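PDB 2HPS: coelenterazine-binding protein with bound coelenterazine, which binds the luciferin coelenterazine and probably makes it available for reaction with luciferase and oxygen only when calcium is bound. Local coordinates for residues Lys53-Glu56 with Thr57-Phe61. Sequence-based numbering, arbitrary orientation.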
ATOM      1  N   LYS A  53      10.448  10.976  12.656  1.00 25.52           N
ATOM      2  CA  LYS A  53       9.289  10.456  11.908  1.00 24.73           C
ATOM      3  C   LYS A  53       9.726   9.620  10.709  1.00 23.79           C
ATOM      4  O   LYS A  53       9.134   8.575  10.426  1.00 23.09           O
ATOM      5  CB  LYS A  53       8.354  11.585  11.466  1.00 25.25           C
ATOM      6  CG  LYS A  53       7.460  12.128  12.592  1.00 26.17           C
ATOM      7  CD  LYS A  53       6.584  11.021  13.198  1.00 28.26           C
ATOM      8  CE  LYS A  53       5.664  11.547  14.302  1.00 29.39           C
ATOM      9  NZ  LYS A  53       4.785  10.463  14.844  1.00 31.66           N
ATOM     10  N   ALA A  54      10.773  10.069  10.023  1.00 22.67           N
ATOM     11  CA  ALA A  54      11.328   9.295   8.908  1.00 22.21           C
ATOM     12  C   ALA A  54      11.783   7.907   9.378  1.00 21.74           C
ATOM     13  O   ALA A  54      11.518   6.906   8.701  1.00 21.16           O
ATOM     14  CB  ALA A  54      12.470  10.060   8.226  1.00 21.82           C
ATOM     15  N   GLU A  55      12.433   7.833  10.547  1.00 21.31           N
ATOM     16  CA  GLU A  55      12.898   6.545  11.057  1.00 21.13           C
ATOM     17  C   GLU A  55      11.726   5.660  11.498  1.00 20.34           C
ATOM     18  O   GLU A  55      11.760   4.451  11.293  1.00 20.37           O
ATOM     19  CB  GLU A  55      13.932   6.709  12.191  1.00 21.59           C
ATOM     20  CG  GLU A  55      14.486   5.382  12.768  1.00 23.12           C
ATOM     21  CD  GLU A  55      15.293   4.535  11.763  1.00 25.15           C
ATOM     22  OE1 GLU A  55      15.537   4.974  10.608  1.00 27.11           O
ATOM     23  OE2 GLU A  55      15.693   3.411  12.140  1.00 26.74           O
ATOM     24  N   GLU A  56      10.697   6.257  12.105  1.00 19.48           N
ATOM     25  CA  GLU A  56       9.505   5.499  12.485  1.00 19.91           C
ATOM     26  C   GLU A  56       8.863   4.870  11.229  1.00 18.09           C
ATOM     27  O   GLU A  56       8.454   3.705  11.242  1.00 17.77           O
ATOM     28  CB  GLU A  56       8.509   6.415  13.196  1.00 19.92           C
ATOM     29  CG  GLU A  56       8.924   6.798  14.609  1.00 22.94           C
ATOM     30  CD  GLU A  56       8.042   7.884  15.212  1.00 24.89           C
ATOM     31  OE1 GLU A  56       6.861   8.014  14.803  1.00 30.38           O
ATOM     32  OE2 GLU A  56       8.530   8.616  16.114  1.00 32.27           O
ATOM     33  N   THR A  57       8.820   5.646  10.153  1.00 17.40           N
ATOM     34  CA  THR A  57       8.296   5.161   8.860  1.00 17.40           C
ATOM     35  C   THR A  57       9.155   4.006   8.342  1.00 16.74           C
ATOM     36  O   THR A  57       8.629   2.937   8.001  1.00 15.58           O
ATOM     37  CB  THR A  57       8.217   6.289   7.811  1.00 17.10           C
ATOM     38  OG1 THR A  57       7.449   7.379   8.347  1.00 19.44           O
ATOM     39  CG2 THR A  57       7.569   5.795   6.497  1.00 17.85           C
ATOM     40  N   ARG A  58      10.477   4.191   8.326  1.00 15.90           N
ATOM     41  CA  ARG A  58      11.380   3.087   7.953  1.00 16.47           C
ATOM     42  C   ARG A  58      11.177   1.827   8.820  1.00 16.30           C
ATOM     43  O   ARG A  58      11.103   0.715   8.305  1.00 15.25           O
ATOM     44  CB  ARG A  58      12.846   3.554   7.975  0.65 16.62           C
ATOM     45  CG  ARG A  58      13.767   2.751   7.039  0.65 17.46           C
ATOM     46  CD  ARG A  58      15.248   3.168   7.175  0.65 17.03           C
ATOM     47  NE  ARG A  58      15.754   2.979   8.543  0.65 18.37           N
ATOM     48  CZ  ARG A  58      16.432   1.915   8.963  0.65 18.05           C
ATOM     49  NH1 ARG A  58      16.724   0.917   8.122  0.65 19.90           N
ATOM     50  NH2 ARG A  58      16.829   1.845  10.231  0.65 20.13           N
ATOM     51  N   GLN A  59      11.095   2.000  10.140  1.00 16.02           N
ATOM     52  CA  GLN A  59      10.936   0.872  11.037  1.00 16.52           C
ATOM     53  C   GLN A  59       9.625   0.114  10.782  1.00 15.76           C
ATOM     54  O   GLN A  59       9.597  -1.113  10.853  1.00 15.72           O
ATOM     55  CB  GLN A  59      11.041   1.334  12.494  1.00 17.56           C
ATOM     56  CG  GLN A  59      12.482   1.679  12.897  1.00 19.88           C
ATOM     57  CD  GLN A  59      13.430   0.485  12.811  1.00 23.43           C
ATOM     58  OE1 GLN A  59      13.054  -0.648  13.118  1.00 26.28           O
ATOM     59  NE2 GLN A  59      14.669   0.738  12.383  1.00 22.71           N
ATOM     60  N   GLU A  60       8.568   0.849  10.441  1.00 15.51           N
ATOM     61  CA  GLU A  60       7.285   0.182  10.180  1.00 15.82           C
ATOM     62  C   GLU A  60       7.401  -0.616   8.889  1.00 15.43           C
ATOM     63  O   GLU A  60       6.967  -1.775   8.829  1.00 15.64           O
ATOM     64  CB  GLU A  60       6.106   1.164  10.144  1.00 16.17           C
ATOM     65  CG  GLU A  60       4.728   0.485   9.912  1.00 17.42           C
ATOM     66  CD  GLU A  60       4.321  -0.568  10.978  1.00 21.21           C
ATOM     67  OE1 GLU A  60       4.978  -0.733  12.048  1.00 21.61           O
ATOM     68  OE2 GLU A  60       3.313  -1.266  10.733  1.00 22.60           O
ATOM     69  N   PHE A  61       8.021  -0.022   7.871  1.00 15.39           N
ATOM     70  CA  PHE A  61       8.286  -0.783   6.645  1.00 15.44           C
ATOM     71  C   PHE A  61       9.140  -2.029   6.874  1.00 15.54           C
ATOM     72  O   PHE A  61       8.892  -3.073   6.278  1.00 15.80           O
ATOM     73  CB  PHE A  61       8.866   0.107   5.540  1.00 15.78           C
ATOM     74  CG  PHE A  61       7.806   0.808   4.730  1.00 15.84           C
ATOM     75  CD1 PHE A  61       7.037   1.821   5.300  1.00 17.03           C
ATOM     76  CD2 PHE A  61       7.563   0.430   3.410  1.00 17.40           C
ATOM     77  CE1 PHE A  61       6.017   2.470   4.547  1.00 15.44           C
ATOM     78  CE2 PHE A  61       6.559   1.050   2.659  1.00 16.52           C
ATOM     79  CZ  PHE A  61       5.791   2.082   3.226  1.00 16.68           C
TER
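Glu55 and Arg58, three residues apart on helix 51-68, form a side-on salt bridge in the conformer described, one of two modelled for Arg58: Arg58 NE donates to Glu55 OE1 (2.9 Å) and Arg58 NH2 to Glu55 OE2 (2.7 Å). Both oxygens are met on their syn sides, with carboxylate and guanidinium planes 34° apart. Glu55 CG stands anti to the backbone N (chi1 -179°), and a bend at chi2 brings the carboxylate forward along the helix. One turn on, Gln59 NE2 reaches Glu55 OE2 from above the carboxylate plane (2.9 Å), giving that oxygen two donors. A second i to i+3 salt bridge joins Lys53 NZ to Glu56 OE1 (3.2 Å). Beneath these pairs run the i to i+4 backbone bonds of the alpha-helix, among them Arg58 N to Ala54 O (2.9 Å). Thr57 packs inward on Ile106 of helix 102-111, while Phe61 touches the bound c2-hydroxy-coelenterazine. With an alanine at Glu55, Arg58 and the Gln59 amide would probably lose their shared acceptor, leaving the amide freer to turn. In this conformer the guanidinium bridges Glu55 and Glu37, linking helix 51-68 to helix 33-47 and probably offsetting part of both carboxylates' charge.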